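Local coordinates for KLLA0C04147p (Kluyveromyces lactis, PDB 5H2A), which probably binds and transfers sterols as a yeast OSBP-family protein, Osh1, of which this chain is the N-terminal ankyrin-repeat domain, at residues L20-L23 with R24-F28; C32-I35 with A36-Q40. All coordinates share one frame; numbering follows the deposited sequence.

Interaction 1 of 2, residues L20-L23 with R24-F28; sequences LDCL and RQSNF
The last turn of helix 12-25 ends here: Cys22 and Ser26 meet one turn apart, a local helix-terminus contact near the start of the Osh1 ankyrin domain. Two donors converge on one carbonyl. Ser26 N reaches Cys22 O at 2.8 Å in an i-to-i+4 bond, and Gln25 N reaches the same Cys22 O at 3.3 Å in an i-to-i+3 bond from above the carbonyl plane, 65° out of it. Cys22 O is thus shared within the last turn, and Ser26 is the first residue to leave helical backbone angles. Beside this bond the side chains touch as well: with chi1 at -174°, Cys22 SG lies anti to its backbone N, which brings it beside Ser26 CB at 3.7 Å. Two residues earlier, Arg24 N is bonded to Leu20 O at 3.0 Å. The Arg24 side chain, extended from CG to NE, runs back along the helix, its CG 3.3 Å from Leu20 O and its guanidinium NH1 obliquely placed 3.8 Å from Leu20 CB. Beyond the end, a water donates to both Leu23 O (2.9 Å) and Ser26 O, bridging the exit, while Asn27 takes the N-cap position of helix 28-38. Leu20 and Leu23 pack on Tyr57 of helix 54-61, Leu23 also reaches Leu66 of helix 64-74, and Cys22 faces Leu31 and Leu34 of helix 28-38.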
ATOM      1  N   LEU A  20      10.599 -19.163  18.849  1.00 17.22           N
ATOM      2  CA  LEU A  20       9.440 -20.030  18.639  1.00 17.25           C
ATOM      3  C   LEU A  20       8.951 -20.629  19.942  1.00 17.03           C
ATOM      4  O   LEU A  20       7.739 -20.796  20.134  1.00 20.39           O
ATOM      5  CB  LEU A  20       9.754 -21.149  17.650  1.00 13.27           C
ATOM      6  CG  LEU A  20       9.866 -20.677  16.208  1.00 20.66           C
ATOM      7  CD1 LEU A  20      10.333 -21.775  15.274  1.00 22.57           C
ATOM      8  CD2 LEU A  20       8.532 -20.102  15.758  1.00 25.17           C
ATOM      9  N   ASP A  21       9.875 -20.982  20.835  1.00 16.30           N
ATOM     10  CA  ASP A  21       9.454 -21.514  22.120  1.00 21.32           C
ATOM     11  C   ASP A  21       8.635 -20.479  22.871  1.00 22.77           C
ATOM     12  O   ASP A  21       7.571 -20.782  23.425  1.00 23.25           O
ATOM     13  CB  ASP A  21      10.659 -21.944  22.939  1.00 22.56           C
ATOM     14  CG  ASP A  21      10.251 -22.439  24.309  1.00 36.00           C
ATOM     15  OD1 ASP A  21       9.831 -23.609  24.403  1.00 39.10           O
ATOM     16  OD2 ASP A  21      10.328 -21.650  25.269  1.00 31.68           O
ATOM     17  N   CYS A  22       9.101 -19.234  22.864  1.00 17.84           N
ATOM     18  CA  CYS A  22       8.365 -18.157  23.519  1.00 15.83           C
ATOM     19  C   CYS A  22       7.005 -17.933  22.852  1.00 17.58           C
ATOM     20  O   CYS A  22       5.974 -17.814  23.526  1.00 20.71           O
ATOM     21  CB  CYS A  22       9.212 -16.884  23.480  1.00 16.95           C
ATOM     22  SG  CYS A  22       8.510 -15.504  24.414  1.00 22.31           S
ATOM     23  N   LEU A  23       6.987 -17.846  21.522  1.00 14.97           N
ATOM     24  CA  LEU A  23       5.729 -17.571  20.828  1.00 15.85           C
ATOM     25  C   LEU A  23       4.682 -18.669  21.038  1.00 19.85           C
ATOM     26  O   LEU A  23       3.478 -18.393  20.967  1.00 17.03           O
ATOM     27  CB  LEU A  23       5.991 -17.384  19.337  1.00 13.85           C
ATOM     28  CG  LEU A  23       6.822 -16.133  18.994  1.00 14.03           C
ATOM     29  CD1 LEU A  23       7.072 -16.084  17.481  1.00 14.39           C
ATOM     30  CD2 LEU A  23       6.076 -14.873  19.443  1.00 16.14           C
ATOM     31  N   ARG A  24       5.115 -19.912  21.266  1.00 18.35           N
ATOM     32  CA  ARG A  24       4.178 -21.022  21.440  1.00 18.63           C
ATOM     33  C   ARG A  24       3.553 -21.072  22.828  1.00 22.73           C
ATOM     34  O   ARG A  24       2.432 -21.565  22.979  1.00 23.86           O
ATOM     35  CB  ARG A  24       4.889 -22.353  21.188  1.00 23.37           C
ATOM     36  CG  ARG A  24       5.060 -22.711  19.734  1.00 28.03           C
ATOM     37  CD  ARG A  24       5.459 -24.193  19.569  1.00 30.57           C
ATOM     38  NE  ARG A  24       5.267 -24.601  18.178  1.00 37.49           N
ATOM     39  CZ  ARG A  24       6.229 -24.592  17.264  1.00 45.61           C
ATOM     40  NH1 ARG A  24       7.456 -24.215  17.604  1.00 42.71           N
ATOM     41  NH2 ARG A  24       5.965 -24.966  16.012  1.00 37.25           N
ATOM     42  N   GLN A  25       4.261 -20.583  23.847  1.00 19.87           N
ATOM     43  CA  GLN A  25       3.933 -20.853  25.242  1.00 22.23           C
ATOM     44  C   GLN A  25       3.727 -19.603  26.079  1.00 30.25           C
ATOM     45  O   GLN A  25       3.107 -19.691  27.148  1.00 23.18           O
ATOM     46  CB  GLN A  25       5.054 -21.674  25.904  1.00 23.47           C
ATOM     47  CG  GLN A  25       5.320 -23.032  25.280  1.00 41.26           C
ATOM     48  CD  GLN A  25       4.108 -23.945  25.353  1.00 52.66           C
ATOM     49  OE1 GLN A  25       3.659 -24.312  26.440  1.00 54.31           O
ATOM     50  NE2 GLN A  25       3.578 -24.325  24.194  1.00 61.61           N
ATOM     51  N   SER A  26       4.247 -18.461  25.659  1.00 19.99           N
ATOM     52  CA  SER A  26       4.377 -17.301  26.530  1.00 23.62           C
ATOM     53  C   SER A  26       3.451 -16.172  26.090  1.00 16.73           C
ATOM     54  O   SER A  26       2.787 -16.241  25.048  1.00 21.49           O
ATOM     55  CB  SER A  26       5.839 -16.844  26.565  1.00 24.29           C
ATOM     56  OG  SER A  26       6.635 -17.897  27.084  1.00 27.04           O
ATOM     57  N   ASN A  27       3.383 -15.125  26.920  1.00 17.75           N
ATOM     58  CA  ASN A  27       2.521 -13.987  26.638  1.00 20.81           C
ATOM     59  C   ASN A  27       3.374 -12.799  26.179  1.00 21.06           C
ATOM     60  O   ASN A  27       4.584 -12.918  25.973  1.00 14.95           O
ATOM     61  CB  ASN A  27       1.651 -13.632  27.860  1.00 21.67           C
ATOM     62  CG  ASN A  27       2.461 -13.161  29.060  1.00 22.96           C
ATOM     63  OD1 ASN A  27       3.658 -12.882  28.955  1.00 18.26           O
ATOM     64  ND2 ASN A  27       1.801 -13.066  30.220  1.00 20.92           N
ATOM     65  N   PHE A  28       2.738 -11.640  26.020  1.00 16.19           N
ATOM     66  CA  PHE A  28       3.418 -10.514  25.383  1.00 19.89           C
ATOM     67  C   PHE A  28       4.528  -9.956  26.267  1.00 19.12           C
ATOM     68  O   PHE A  28       5.622  -9.672  25.778  1.00 14.65           O
ATOM     69  CB  PHE A  28       2.412  -9.417  25.022  1.00 17.37           C
ATOM     70  CG  PHE A  28       3.049  -8.194  24.396  1.00 18.59           C
ATOM     71  CD1 PHE A  28       3.510  -8.225  23.077  1.00 23.42           C
ATOM     72  CD2 PHE A  28       3.195  -7.019  25.130  1.00 18.99           C
ATOM     73  CE1 PHE A  28       4.108  -7.082  22.504  1.00 19.70           C
ATOM     74  CE2 PHE A  28       3.778  -5.884  24.559  1.00 23.78           C
ATOM     75  CZ  PHE A  28       4.232  -5.924  23.249  1.00 17.84           C
TER
HETATM   76  O   HOH W   1       1.861 -18.161  23.365  1.00 19.17           O

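Interaction 2 of 2, residues C32-I35 with A36-Q40; sequences CHLI and ANEFQ
At the C-terminal end of helix 28-38 Phe39 N donates to Ile35 O at 3.1 Å, from above the carbonyl plane, Phe39 itself being the centre of an inverse gamma turn. A side-chain donor joins it from the opposite face of that plane: Gln40 NE2, on a chain bent at chi2, folds back to donate to Ile35 O at 3.1 Å with an N-H...O angle of 166°, and the acceptor lies in the amide plane of Gln40. Ile35 CD1 sits over one face of the Phe39 ring, 3.8 Å from the centroid and 18° off the normal, a CH-pi contact displaced toward the rim and nearest CD1 of the ring (3.6 Å). Chi1 of -60° places Ile35 CG1 anti to the carbonyl carbon, from where CD1 can reach that ring. Leu34 CD1 meets Glu38 CG at 3.7 Å, and the carboxylate of Glu38 goes on to a salt bridge with Lys18. With an alanine in place of Ile35, the Phe39 ring is likely to lose the methyl over its face, and a gap would probably open beside Trp74 and Leu84. The contact thus joins two chemistries: amide donors satisfy a carbonyl at the helix end, while apolar carbon holds the buried ring.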
ATOM      1  N   CYS A  32       8.408  -9.595  25.208  1.00 14.79           N
ATOM      2  CA  CYS A  32       9.222  -8.377  25.333  1.00 19.88           C
ATOM      3  C   CYS A  32      10.515  -8.652  26.094  1.00 15.33           C
ATOM      4  O   CYS A  32      11.601  -8.221  25.685  1.00 17.36           O
ATOM      5  CB  CYS A  32       8.426  -7.265  26.035  1.00 16.45           C
ATOM      6  SG  CYS A  32       7.083  -6.569  25.066  1.00 19.46           S
ATOM      7  N   HIS A  33      10.410  -9.357  27.220  1.00 16.15           N
ATOM      8  CA  HIS A  33      11.585  -9.677  28.027  1.00 16.83           C
ATOM      9  C   HIS A  33      12.608 -10.493  27.237  1.00 21.86           C
ATOM     10  O   HIS A  33      13.822 -10.272  27.360  1.00 18.45           O
ATOM     11  CB  HIS A  33      11.138 -10.438  29.272  1.00 18.80           C
ATOM     12  CG  HIS A  33      12.235 -10.706  30.257  1.00 23.34           C
ATOM     13  ND1 HIS A  33      12.847 -11.935  30.372  1.00 36.44           N
ATOM     14  CD2 HIS A  33      12.797  -9.916  31.200  1.00 31.41           C
ATOM     15  CE1 HIS A  33      13.755 -11.886  31.330  1.00 36.77           C
ATOM     16  NE2 HIS A  33      13.745 -10.672  31.849  1.00 29.65           N
ATOM     17  N   LEU A  34      12.136 -11.448  26.427  1.00 17.50           N
ATOM     18  CA  LEU A  34      13.033 -12.230  25.578  1.00 17.69           C
ATOM     19  C   LEU A  34      13.782 -11.333  24.601  1.00 16.87           C
ATOM     20  O   LEU A  34      15.000 -11.475  24.402  1.00 17.99           O
ATOM     21  CB  LEU A  34      12.243 -13.282  24.792  1.00 18.32           C
ATOM     22  CG  LEU A  34      13.065 -14.142  23.812  1.00 21.70           C
ATOM     23  CD1 LEU A  34      13.907 -15.170  24.578  1.00 27.03           C
ATOM     24  CD2 LEU A  34      12.185 -14.821  22.768  1.00 20.83           C
ATOM     25  N   ILE A  35      13.060 -10.415  23.960  1.00 14.68           N
ATOM     26  CA  ILE A  35      13.700  -9.483  23.023  1.00 17.58           C
ATOM     27  C   ILE A  35      14.800  -8.689  23.724  1.00 16.77           C
ATOM     28  O   ILE A  35      15.915  -8.530  23.208  1.00 16.90           O
ATOM     29  CB  ILE A  35      12.646  -8.540  22.410  1.00 17.92           C
ATOM     30  CG1 ILE A  35      11.562  -9.309  21.648  1.00 18.96           C
ATOM     31  CG2 ILE A  35      13.291  -7.433  21.559  1.00 21.15           C
ATOM     32  CD1 ILE A  35      12.074 -10.330  20.661  1.00 21.92           C
ATOM     33  N   ALA A  36      14.498  -8.162  24.909  1.00 17.76           N
ATOM     34  CA  ALA A  36      15.478  -7.325  25.606  1.00 18.75           C
ATOM     35  C   ALA A  36      16.728  -8.118  25.967  1.00 25.16           C
ATOM     36  O   ALA A  36      17.850  -7.591  25.918  1.00 23.28           O
ATOM     37  CB  ALA A  36      14.850  -6.724  26.866  1.00 20.39           C
ATOM     38  N   ASN A  37      16.563  -9.393  26.294  1.00 19.04           N
ATOM     39  CA  ASN A  37      17.670 -10.183  26.804  1.00 18.36           C
ATOM     40  C   ASN A  37      18.410 -10.982  25.730  1.00 25.33           C
ATOM     41  O   ASN A  37      19.607 -11.245  25.887  1.00 29.42           O
ATOM     42  CB  ASN A  37      17.158 -11.112  27.902  1.00 21.14           C
ATOM     43  CG  ASN A  37      16.893 -10.362  29.197  1.00 26.88           C
ATOM     44  OD1 ASN A  37      15.761  -9.963  29.489  1.00 33.80           O
ATOM     45  ND2 ASN A  37      17.957 -10.101  29.942  1.00 24.28           N
ATOM     46  N   GLU A  38      17.750 -11.373  24.639  1.00 18.20           N
ATOM     47  CA  GLU A  38      18.377 -12.256  23.663  1.00 18.03           C
ATOM     48  C   GLU A  38      18.520 -11.662  22.268  1.00 20.60           C
ATOM     49  O   GLU A  38      19.304 -12.201  21.472  1.00 23.12           O
ATOM     50  CB  GLU A  38      17.587 -13.572  23.536  1.00 24.91           C
ATOM     51  CG  GLU A  38      17.471 -14.384  24.819  1.00 25.82           C
ATOM     52  CD  GLU A  38      18.766 -15.086  25.201  1.00 29.04           C
ATOM     53  OE1 GLU A  38      18.915 -15.433  26.383  1.00 43.71           O
ATOM     54  OE2 GLU A  38      19.642 -15.284  24.335  1.00 32.29           O
ATOM     55  N   PHE A  39      17.755 -10.632  21.919  1.00 15.90           N
ATOM     56  CA  PHE A  39      17.830 -10.050  20.576  1.00 16.28           C
ATOM     57  C   PHE A  39      18.768  -8.845  20.594  1.00 17.95           C
ATOM     58  O   PHE A  39      18.378  -7.701  20.396  1.00 24.45           O
ATOM     59  CB  PHE A  39      16.429  -9.697  20.065  1.00 18.82           C
ATOM     60  CG  PHE A  39      15.701 -10.881  19.496  1.00 19.50           C
ATOM     61  CD1 PHE A  39      15.325 -11.932  20.328  1.00 19.00           C
ATOM     62  CD2 PHE A  39      15.440 -10.974  18.135  1.00 22.68           C
ATOM     63  CE1 PHE A  39      14.685 -13.053  19.806  1.00 26.87           C
ATOM     64  CE2 PHE A  39      14.791 -12.075  17.610  1.00 26.29           C
ATOM     65  CZ  PHE A  39      14.416 -13.131  18.452  1.00 23.99           C
ATOM     66  N   GLN A  40      20.025  -9.141  20.922  1.00 21.70           N
ATOM     67  CA  GLN A  40      21.018  -8.098  21.135  1.00 22.73           C
ATOM     68  C   GLN A  40      22.332  -8.568  20.519  1.00 22.67           C
ATOM     69  O   GLN A  40      22.635  -9.757  20.536  1.00 30.15           O
ATOM     70  CB  GLN A  40      21.180  -7.773  22.633  1.00 29.68           C
ATOM     71  CG  GLN A  40      19.872  -7.449  23.397  1.00 29.51           C
ATOM     72  CD  GLN A  40      19.218  -6.122  22.996  1.00 33.44           C
ATOM     73  OE1 GLN A  40      19.900  -5.133  22.747  1.00 42.59           O
ATOM     74  NE2 GLN A  40      17.880  -6.111  22.922  1.00 29.37           N
TER

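Interactions 1 and 2 come in series along the chain, the first closing helix 12-25 and the second closing helix 28-38, with their centres 13 Å apart. The helices follow one another directly, and the two sites touch where Cys22 CB packs on Leu34 CD2 at 3.7 Å. The pairing of Lys18 with Glu38 is a second tie between the helices, and a third is made where the buried Phe39 rests on Leu15 and Leu19. Both sites lie about 30 Å from the centre of the chain and reach helix 64-74, through Leu23 and Ile35. They therefore tie a helical hairpin at one end of this all-helical domain to the helices that follow.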